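Local coordinates for Non-reducing end alpha-L-arabinofuranosidase BoGH43B (Bacteroides ovatus, PDB 5JOZ), which hydrolyses terminal non-reducing alpha-L-arabinofuranoside residues from the side branches of xyloglucan, converting S units to X units as a family 43 glycoside hydrolase, at residues P37-Y42 and Y76-R81; V120-V125 and G157-A162; R164-G169 and Y187-A192. One frame throughout, in Å; residues are numbered along the deposited sequence.

Interaction 1. Residues P37-Y42 and Y76-R81; sequences PGLPVY and YAPTLR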
loop_
_atom_site.group_PDB
_atom_site.type_symbol
_atom_site.label_atom_id
_atom_site.label_comp_id
_atom_site.label_asym_id
_atom_site.label_seq_id
_atom_site.Cartn_x
_atom_site.Cartn_y
_atom_site.Cartn_z
ATOM N N PRO A 37 -10.495 -1.929 0.010
ATOM C CA PRO A 37 -10.125 -3.119 0.768
ATOM C C PRO A 37 -8.638 -3.164 1.210
ATOM O O PRO A 37 -7.771 -2.473 0.653
ATOM C CB PRO A 37 -10.489 -4.257 -0.182
ATOM C CG PRO A 37 -10.473 -3.668 -1.550
ATOM C CD PRO A 37 -10.877 -2.237 -1.380
ATOM N N GLY A 38 -8.382 -3.934 2.254
ATOM C CA GLY A 38 -7.072 -3.949 2.903
ATOM C C GLY A 38 -6.265 -5.125 2.425
ATOM O O GLY A 38 -6.836 -6.134 1.993
ATOM N N LEU A 39 -4.939 -4.981 2.504
ATOM C CA LEU A 39 -3.978 -6.043 2.197
ATOM C C LEU A 39 -4.174 -6.677 0.826
ATOM O O LEU A 39 -4.633 -7.817 0.726
ATOM C CB LEU A 39 -4.037 -7.114 3.303
ATOM C CG LEU A 39 -4.011 -6.567 4.736
ATOM C CD1 LEU A 39 -3.965 -7.695 5.772
ATOM C CD2 LEU A 39 -2.849 -5.601 4.898
ATOM N N PRO A 40 -3.831 -5.942 -0.246
ATOM C CA PRO A 40 -3.955 -6.524 -1.572
ATOM C C PRO A 40 -3.064 -7.746 -1.753
ATOM O O PRO A 40 -1.954 -7.794 -1.213
ATOM C CB PRO A 40 -3.526 -5.379 -2.494
ATOM C CG PRO A 40 -2.653 -4.535 -1.658
ATOM C CD PRO A 40 -3.317 -4.565 -0.319
ATOM N N VAL A 41 -3.575 -8.724 -2.493
ATOM C CA VAL A 41 -2.865 -9.952 -2.820
ATOM C C VAL A 41 -2.472 -9.895 -4.287
ATOM O O VAL A 41 -3.340 -9.940 -5.153
ATOM C CB VAL A 41 -3.764 -11.194 -2.646
ATOM C CG1 VAL A 41 -3.013 -12.458 -3.051
ATOM C CG2 VAL A 41 -4.277 -11.299 -1.222
ATOM N N TYR A 42 -1.167 -9.828 -4.555
ATOM C CA TYR A 42 -0.628 -9.885 -5.914
ATOM C C TYR A 42 -0.151 -11.313 -6.240
ATOM O O TYR A 42 0.248 -12.049 -5.349
ATOM C CB TYR A 42 0.537 -8.900 -6.063
ATOM C CG TYR A 42 0.198 -7.455 -5.737
ATOM C CD1 TYR A 42 -0.307 -6.581 -6.720
ATOM C CD2 TYR A 42 0.390 -6.954 -4.453
ATOM C CE1 TYR A 42 -0.598 -5.254 -6.418
ATOM C CE2 TYR A 42 0.095 -5.633 -4.138
ATOM C CZ TYR A 42 -0.398 -4.781 -5.120
ATOM O OH TYR A 42 -0.697 -3.471 -4.778
ATOM N N TYR A 76 -1.285 -2.477 9.334
ATOM C CA TYR A 76 0.179 -2.363 9.361
ATOM C C TYR A 76 0.748 -3.613 8.677
ATOM O O TYR A 76 0.008 -4.322 7.999
ATOM C CB TYR A 76 0.683 -2.217 10.808
ATOM C CG TYR A 76 0.728 -0.814 11.323
ATOM C CD1 TYR A 76 -0.415 -0.018 11.299
ATOM C CD2 TYR A 76 1.903 -0.276 11.863
ATOM C CE1 TYR A 76 -0.401 1.285 11.783
ATOM C CE2 TYR A 76 1.931 1.032 12.360
ATOM C CZ TYR A 76 0.768 1.809 12.313
ATOM O OH TYR A 76 0.740 3.102 12.779
ATOM N N ALA A 77 2.049 -3.862 8.801
ATOM C CA ALA A 77 2.711 -4.960 8.074
ATOM C C ALA A 77 2.020 -6.310 8.221
ATOM O O ALA A 77 1.855 -6.790 9.338
ATOM C CB ALA A 77 4.155 -5.091 8.518
ATOM N N PRO A 78 1.592 -6.913 7.097
ATOM C CA PRO A 78 1.057 -8.257 7.090
ATOM C C PRO A 78 2.139 -9.284 6.794
ATOM O O PRO A 78 3.140 -8.959 6.141
ATOM C CB PRO A 78 0.096 -8.216 5.924
ATOM C CG PRO A 78 0.832 -7.371 4.926
ATOM C CD PRO A 78 1.610 -6.365 5.729
ATOM N N THR A 79 1.931 -10.513 7.245
ATOM C CA THR A 79 2.754 -11.635 6.805
ATOM C C THR A 79 1.824 -12.660 6.125
ATOM O O THR A 79 0.729 -12.911 6.624
ATOM C CB THR A 79 3.559 -12.217 7.989
ATOM O OG1 THR A 79 4.454 -11.212 8.480
ATOM C CG2 THR A 79 4.352 -13.439 7.582
ATOM N N LEU A 80 2.261 -13.210 4.985
ATOM C CA LEU A 80 1.489 -14.169 4.168
ATOM C C LEU A 80 2.207 -15.517 4.135
ATOM O O LEU A 80 3.374 -15.591 3.761
ATOM C CB LEU A 80 1.346 -13.646 2.731
ATOM C CG LEU A 80 0.917 -14.572 1.583
ATOM C CD1 LEU A 80 -0.481 -15.122 1.773
ATOM C CD2 LEU A 80 0.959 -13.822 0.262
ATOM N N ARG A 81 1.511 -16.583 4.516
ATOM C CA ARG A 81 2.084 -17.928 4.451
ATOM C C ARG A 81 1.063 -18.935 3.942
ATOM O O ARG A 81 -0.124 -18.629 3.837
ATOM C CB ARG A 81 2.611 -18.350 5.826
ATOM C CG ARG A 81 3.667 -17.434 6.429
ATOM C CD ARG A 81 4.991 -17.527 5.693
ATOM N NE ARG A 81 6.027 -16.640 6.259
ATOM C CZ ARG A 81 6.571 -15.564 5.671
ATOM N NH1 ARG A 81 6.203 -15.157 4.462
ATOM N NH2 ARG A 81 7.516 -14.878 6.306
#
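Leu39 meets Pro78 in a small apolar contact between 37-42 and 76-81, made without any hydrogen bond from one segment to the other. Before it, Gly38 pairs through its backbone with Leu57, and the chain changes direction sharply at Leu39, whose phi and psi are both positive (53° and 72°). The Leu39 N-H is bonded to Thr32 OG1 at this turn. With CG anti to the carbonyl carbon (chi1 -47°), both Leu39 methyls meet Pro78 CB, CD1 and CD2 each at 4.1 Å, and CD2 alone also reaches CG of that ring. The two side chains run alongside in opposite senses, and Leu39 CD2 also passes 4.4 Å from the carbonyl O of Tyr76. Pro40 turns to Thr30, Thr32 and Leu52. Val41 approaches the second segment more loosely, its CG1 staying 5.3 Å from Leu80 CD2, and Tyr42 sends its hydroxyl to Asn14 OD1.

The site lies near the active centre of the five-bladed beta-propeller characteristic of family 43: the Pro78 side chain is about 4 Å from that of Asp16, the inferred proton acceptor, and the Tyr76 side chain about 5 Å from that of Asp126, inferred to modulate the acid. Strand 40-44 lies between 25-29 and 51-55 in one four-stranded sheet, whereas 74-83 is an outermost strand of another. Val29 of strand 25-29 touches Val41, Pro78 and Leu80, bridging the two sheets, while Thr79 and Arg81 pack on strand 128-132 of a third.

Interaction 2. Residues V120-V125 and G157-A162; sequences VGNWYV and GTFVEA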
loop_
_atom_site.group_PDB
_atom_site.type_symbol
_atom_site.label_atom_id
_atom_site.label_comp_id
_atom_site.label_asym_id
_atom_site.label_seq_id
_atom_site.Cartn_x
_atom_site.Cartn_y
_atom_site.Cartn_z
ATOM N N VAL A 120 -5.922 -12.957 17.915
ATOM C CA VAL A 120 -4.974 -13.727 18.726
ATOM C C VAL A 120 -4.787 -13.128 20.139
ATOM O O VAL A 120 -4.301 -13.806 21.053
ATOM C CB VAL A 120 -3.611 -13.907 17.993
ATOM C CG1 VAL A 120 -3.821 -14.411 16.569
ATOM C CG2 VAL A 120 -2.792 -12.625 17.986
ATOM N N GLY A 121 -5.145 -11.856 20.298
ATOM C CA GLY A 121 -5.258 -11.230 21.603
ATOM C C GLY A 121 -4.045 -10.475 22.073
ATOM O O GLY A 121 -3.700 -10.535 23.251
ATOM N N ASN A 122 -3.402 -9.754 21.161
ATOM C CA ASN A 122 -2.356 -8.793 21.535
ATOM C C ASN A 122 -2.253 -7.673 20.497
ATOM O O ASN A 122 -2.880 -7.742 19.431
ATOM C CB ASN A 122 -0.999 -9.492 21.780
ATOM C CG ASN A 122 -0.472 -10.245 20.562
ATOM O OD1 ASN A 122 -0.068 -9.649 19.562
ATOM N ND2 ASN A 122 -0.419 -11.564 20.670
ATOM N N TRP A 123 -1.462 -6.654 20.822
ATOM C CA TRP A 123 -1.319 -5.465 19.984
ATOM C C TRP A 123 0.105 -5.317 19.408
ATOM O O TRP A 123 0.549 -4.206 19.105
ATOM C CB TRP A 123 -1.720 -4.239 20.806
ATOM C CG TRP A 123 -3.183 -4.218 21.139
ATOM C CD1 TRP A 123 -3.791 -4.829 22.196
ATOM C CD2 TRP A 123 -4.223 -3.572 20.396
ATOM N NE1 TRP A 123 -5.144 -4.599 22.163
ATOM C CE2 TRP A 123 -5.439 -3.828 21.069
ATOM C CE3 TRP A 123 -4.246 -2.801 19.228
ATOM C CZ2 TRP A 123 -6.671 -3.336 20.615
ATOM C CZ3 TRP A 123 -5.470 -2.311 18.773
ATOM C CH2 TRP A 123 -6.665 -2.581 19.466
ATOM N N TYR A 124 0.820 -6.431 19.233
ATOM C CA TYR A 124 2.188 -6.354 18.720
ATOM C C TYR A 124 2.190 -5.975 17.235
ATOM O O TYR A 124 1.352 -6.438 16.455
ATOM C CB TYR A 124 2.947 -7.660 18.962
ATOM C CG TYR A 124 3.149 -7.995 20.438
ATOM C CD1 TYR A 124 3.737 -7.076 21.313
ATOM C CD2 TYR A 124 2.774 -9.235 20.954
ATOM C CE1 TYR A 124 3.923 -7.377 22.657
ATOM C CE2 TYR A 124 2.960 -9.545 22.301
ATOM C CZ TYR A 124 3.537 -8.617 23.145
ATOM O OH TYR A 124 3.728 -8.923 24.473
ATOM N N VAL A 125 3.105 -5.089 16.864
ATOM C CA VAL A 125 3.302 -4.706 15.470
ATOM C C VAL A 125 4.103 -5.807 14.780
ATOM O O VAL A 125 4.854 -6.535 15.436
ATOM C CB VAL A 125 3.999 -3.318 15.367
ATOM C CG1 VAL A 125 5.499 -3.393 15.673
ATOM C CG2 VAL A 125 3.744 -2.680 14.006
ATOM N N GLY A 157 -6.387 -20.085 16.703
ATOM C CA GLY A 157 -5.527 -18.920 16.967
ATOM C C GLY A 157 -5.006 -18.786 18.396
ATOM O O GLY A 157 -4.441 -17.744 18.763
ATOM N N THR A 158 -5.172 -19.838 19.198
ATOM C CA THR A 158 -4.778 -19.828 20.608
ATOM C C THR A 158 -3.329 -20.287 20.716
ATOM O O THR A 158 -2.856 -21.092 19.909
ATOM C CB THR A 158 -5.666 -20.775 21.459
ATOM O OG1 THR A 158 -7.033 -20.699 21.025
ATOM C CG2 THR A 158 -5.577 -20.412 22.947
ATOM N N PHE A 159 -2.629 -19.780 21.718
ATOM C CA PHE A 159 -1.252 -20.191 21.962
ATOM C C PHE A 159 -1.203 -21.535 22.674
ATOM O O PHE A 159 -1.629 -21.642 23.828
ATOM C CB PHE A 159 -0.503 -19.127 22.766
ATOM C CG PHE A 159 -0.236 -17.891 21.977
ATOM C CD1 PHE A 159 0.808 -17.858 21.064
ATOM C CD2 PHE A 159 -1.055 -16.778 22.104
ATOM C CE1 PHE A 159 1.050 -16.723 20.313
ATOM C CE2 PHE A 159 -0.815 -15.637 21.356
ATOM C CZ PHE A 159 0.237 -15.613 20.458
ATOM N N VAL A 160 -0.710 -22.553 21.963
ATOM C CA VAL A 160 -0.417 -23.867 22.555
ATOM C C VAL A 160 0.905 -23.840 23.343
ATOM O O VAL A 160 0.998 -24.468 24.407
ATOM C CB VAL A 160 -0.471 -25.034 21.518
ATOM C CG1 VAL A 160 -1.853 -25.114 20.890
ATOM C CG2 VAL A 160 0.592 -24.931 20.427
ATOM N N GLU A 161 1.913 -23.132 22.814
ATOM C CA GLU A 161 3.133 -22.780 23.568
ATOM C C GLU A 161 3.166 -21.257 23.637
ATOM O O GLU A 161 3.134 -20.587 22.603
ATOM C CB GLU A 161 4.419 -23.327 22.909
ATOM C CG GLU A 161 4.364 -24.810 22.520
ATOM C CD GLU A 161 5.688 -25.390 22.001
ATOM O OE1 GLU A 161 5.634 -26.166 21.013
ATOM O OE2 GLU A 161 6.771 -25.102 22.582
ATOM N N ALA A 162 3.219 -20.709 24.848
ATOM C CA ALA A 162 3.080 -19.268 25.043
ATOM C C ALA A 162 4.296 -18.483 24.584
ATOM O O ALA A 162 5.406 -19.011 24.508
ATOM C CB ALA A 162 2.792 -18.952 26.493
#
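Phe159 is met by Val120 and Asn122 through van der Waals contact, and no hydrogen bond joins 120-125 to 157-162. Asn122 holds CG between its backbone N and carbonyl carbon (chi1 60°), and from there its ND2 comes to the edge of the phenyl ring, close to the ring plane, 4.1 Å from both Phe159 CZ and Phe159 CE2. Amide and ring planes are 32° apart, and the two side chains cross at about a right angle. Val120 O approaches Phe159 CE2 obliquely, at 3.9 Å.

Val120 also packs against a backbone carbonyl: its CB and CG1 each lie 4.0 Å from Gly157 O. Gly157 has a positive phi (75°), and its CA lies 5.5 Å from Val120 CA, the closest CA pair between the two segments.

In the propeller, 120-125 is the link that leads from strand 118-119, at the border of one four-stranded sheet, or blade, to strand 128-132 of the next, while 157-162 runs into and includes the start of strand 159-168, the opposite border of that next sheet. Val160 and Glu161 both face Val151 there, a classic beta bulge.

Among polar interactions, Asn122 OD1 accepts a weak bond from Tyr124 N (3.4 Å) within its own segment. Glu161 forms a salt bridge with Lys135, while Phe138 meets the Phe159 ring edge-to-face and Met152 touches both Val120 and Phe159.

Interaction 3. Residues R164-G169 and Y187-A192; sequences RKVASG and YYIMSA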
loop_
_atom_site.group_PDB
_atom_site.type_symbol
_atom_site.label_atom_id
_atom_site.label_comp_id
_atom_site.label_asym_id
_atom_site.label_seq_id
_atom_site.Cartn_x
_atom_site.Cartn_y
_atom_site.Cartn_z
ATOM N N ARG A 164 7.431 -16.191 24.524
ATOM C CA ARG A 164 8.563 -15.822 25.377
ATOM C C ARG A 164 9.678 -15.148 24.570
ATOM O O ARG A 164 9.815 -15.389 23.365
ATOM C CB ARG A 164 9.099 -17.052 26.104
ATOM C CG ARG A 164 9.912 -18.016 25.252
ATOM C CD ARG A 164 9.862 -19.428 25.820
ATOM N NE ARG A 164 8.572 -20.060 25.536
ATOM C CZ ARG A 164 8.085 -21.140 26.147
ATOM N NH1 ARG A 164 8.767 -21.763 27.113
ATOM N NH2 ARG A 164 6.889 -21.605 25.782
ATOM N N LYS A 165 10.469 -14.317 25.250
ATOM C CA LYS A 165 11.648 -13.680 24.652
ATOM C C LYS A 165 12.681 -14.742 24.234
ATOM O O LYS A 165 13.077 -15.596 25.044
ATOM C CB LYS A 165 12.262 -12.665 25.630
ATOM C CG LYS A 165 13.533 -11.947 25.169
ATOM C CD LYS A 165 13.983 -10.931 26.228
ATOM C CE LYS A 165 15.455 -10.531 26.127
ATOM N NZ LYS A 165 15.718 -9.462 25.118
ATOM N N VAL A 166 13.070 -14.695 22.958
ATOM C CA VAL A 166 14.098 -15.582 22.396
ATOM C C VAL A 166 15.342 -14.839 21.883
ATOM O O VAL A 166 16.418 -15.422 21.804
ATOM C CB VAL A 166 13.537 -16.467 21.252
ATOM C CG1 VAL A 166 12.412 -17.343 21.760
ATOM C CG2 VAL A 166 13.060 -15.636 20.054
ATOM N N ALA A 167 15.202 -13.576 21.500
ATOM C CA ALA A 167 16.333 -12.802 20.964
ATOM C C ALA A 167 15.997 -11.338 21.093
ATOM O O ALA A 167 14.972 -11.005 21.663
ATOM C CB ALA A 167 16.575 -13.168 19.502
ATOM N N SER A 168 16.854 -10.465 20.574
ATOM C CA SER A 168 16.532 -9.046 20.494
ATOM C C SER A 168 17.137 -8.401 19.247
ATOM O O SER A 168 17.759 -9.066 18.407
ATOM C CB SER A 168 16.988 -8.336 21.779
ATOM O OG SER A 168 18.336 -7.925 21.709
ATOM N N GLY A 169 16.924 -7.101 19.114
ATOM C CA GLY A 169 17.549 -6.340 18.048
ATOM C C GLY A 169 19.039 -6.267 18.293
ATOM O O GLY A 169 19.495 -6.487 19.418
ATOM N N TYR A 187 17.775 -22.158 12.866
ATOM C CA TYR A 187 16.590 -21.306 12.857
ATOM C C TYR A 187 17.098 -19.877 12.758
ATOM O O TYR A 187 18.009 -19.510 13.494
ATOM C CB TYR A 187 15.772 -21.473 14.138
ATOM C CG TYR A 187 15.160 -22.837 14.274
ATOM C CD1 TYR A 187 15.855 -23.881 14.886
ATOM C CD2 TYR A 187 13.893 -23.097 13.771
ATOM C CE1 TYR A 187 15.291 -25.144 15.002
ATOM C CE2 TYR A 187 13.320 -24.349 13.884
ATOM C CZ TYR A 187 14.023 -25.367 14.503
ATOM O OH TYR A 187 13.454 -26.603 14.592
ATOM N N TYR A 188 16.518 -19.089 11.846
ATOM C CA TYR A 188 16.954 -17.724 11.586
ATOM C C TYR A 188 15.849 -16.750 11.900
ATOM O O TYR A 188 14.696 -16.984 11.548
ATOM C CB TYR A 188 17.313 -17.527 10.112
ATOM C CG TYR A 188 18.564 -18.214 9.648
ATOM C CD1 TYR A 188 18.540 -19.546 9.257
ATOM C CD2 TYR A 188 19.766 -17.524 9.548
ATOM C CE1 TYR A 188 19.682 -20.176 8.800
ATOM C CE2 TYR A 188 20.912 -18.147 9.093
ATOM C CZ TYR A 188 20.862 -19.474 8.724
ATOM O OH TYR A 188 21.989 -20.109 8.286
ATOM N N ILE A 189 16.223 -15.647 12.538
ATOM C CA ILE A 189 15.364 -14.493 12.738
ATOM C C ILE A 189 15.986 -13.364 11.926
ATOM O O ILE A 189 17.078 -12.894 12.245
ATOM C CB ILE A 189 15.258 -14.089 14.226
ATOM C CG1 ILE A 189 14.460 -15.148 14.989
ATOM C CG2 ILE A 189 14.587 -12.718 14.377
ATOM C CD1 ILE A 189 14.468 -14.974 16.496
ATOM N N MET A 190 15.288 -12.955 10.867
ATOM C CA MET A 190 15.709 -11.851 10.015
ATOM C C MET A 190 14.781 -10.697 10.353
ATOM O O MET A 190 13.577 -10.885 10.488
ATOM C CB MET A 190 15.580 -12.250 8.544
ATOM C CG MET A 190 16.209 -11.270 7.551
ATOM S SD MET A 190 15.933 -11.719 5.818
ATOM C CE MET A 190 14.168 -11.442 5.670
ATOM N N SER A 191 15.330 -9.501 10.490
ATOM C CA SER A 191 14.541 -8.369 10.970
ATOM C C SER A 191 15.064 -7.048 10.420
ATOM O O SER A 191 16.121 -6.992 9.797
ATOM C CB SER A 191 14.566 -8.361 12.501
ATOM O OG SER A 191 15.899 -8.261 12.969
ATOM N N ALA A 192 14.299 -5.997 10.672
ATOM C CA ALA A 192 14.605 -4.650 10.223
ATOM C C ALA A 192 14.977 -3.770 11.417
ATOM O O ALA A 192 14.448 -3.963 12.509
ATOM C CB ALA A 192 13.401 -4.072 9.491
#
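Ile189 reaches across to Val166 and Ala167 with a single methyl, CD1, which makes all the close side-chain contacts between 164-169 and 187-192. Ile189 CD1 lies 3.9 Å from Val166 CG2 and 4.1 Å from Ala167 CB. The isoleucine owes this reach to an extended outer arm: CG1 is anti to the carbonyl carbon (chi1 -70°), and the next torsion sets CD1 anti to CA (chi2 171°). CG2, the shorter branch, stays behind near the strand from which it springs.

The nearest CA pair, Ala167 CA and Ile189 CA, is separated by 8.5 Å, too far for paired neighbours in a sheet, and no hydrogen bond crosses. This is packing between two blades of the propeller. Strand 159-168 is an outermost strand of the sheet 128-132, 135-141, 146-152 and 159-168, whereas 186-193 is an inner strand of the next, between 176-183 and 201-207. The contact thus joins side chains across the interface between successive sheets; the side chain of Ile189 is about 11 Å from that of Glu176, the inferred proton donor.

With CG1 of Val166 anti to the carbonyl carbon (chi1 -60°), CG2 falls between the backbone N and the carbonyl carbon, and it is this methyl that meets CD1 of Ile189. The valine and isoleucine side chains cross obliquely. Ala167 offers its CB directly, from a nearly fully extended backbone. Both Ala167 and Ile189 also touch Tyr214, so the apolar patch continues past the two segments, while Phe180 of strand 176-183 touches Ile189 and Leu149 of strand 146-152 touches Val166. Further along, Ser168 OG donates to Gly169 O (2.9 Å).

How the interactions relate
Interactions 1, 2 and 3 follow one another in series along the chain, all within the family 43 catalytic region. Each joins segments associated with successive four-stranded sheets, so together they sample the seams between blades of the propeller. Interactions 1 and 2 have centres 19 Å apart yet touch, Tyr76 CD2 packing 3.7 Å from Val125 CG2. Interactions 2 and 3 share strand 159-168, their centres 17 Å apart: one uses its beginning, the other its end. Interactions 1 and 3 do not touch, with nearest atoms about 8 Å apart. Interaction 1 sits near the inferred catalytic residues, whereas the centres of the other two lie farther from the chain's centre.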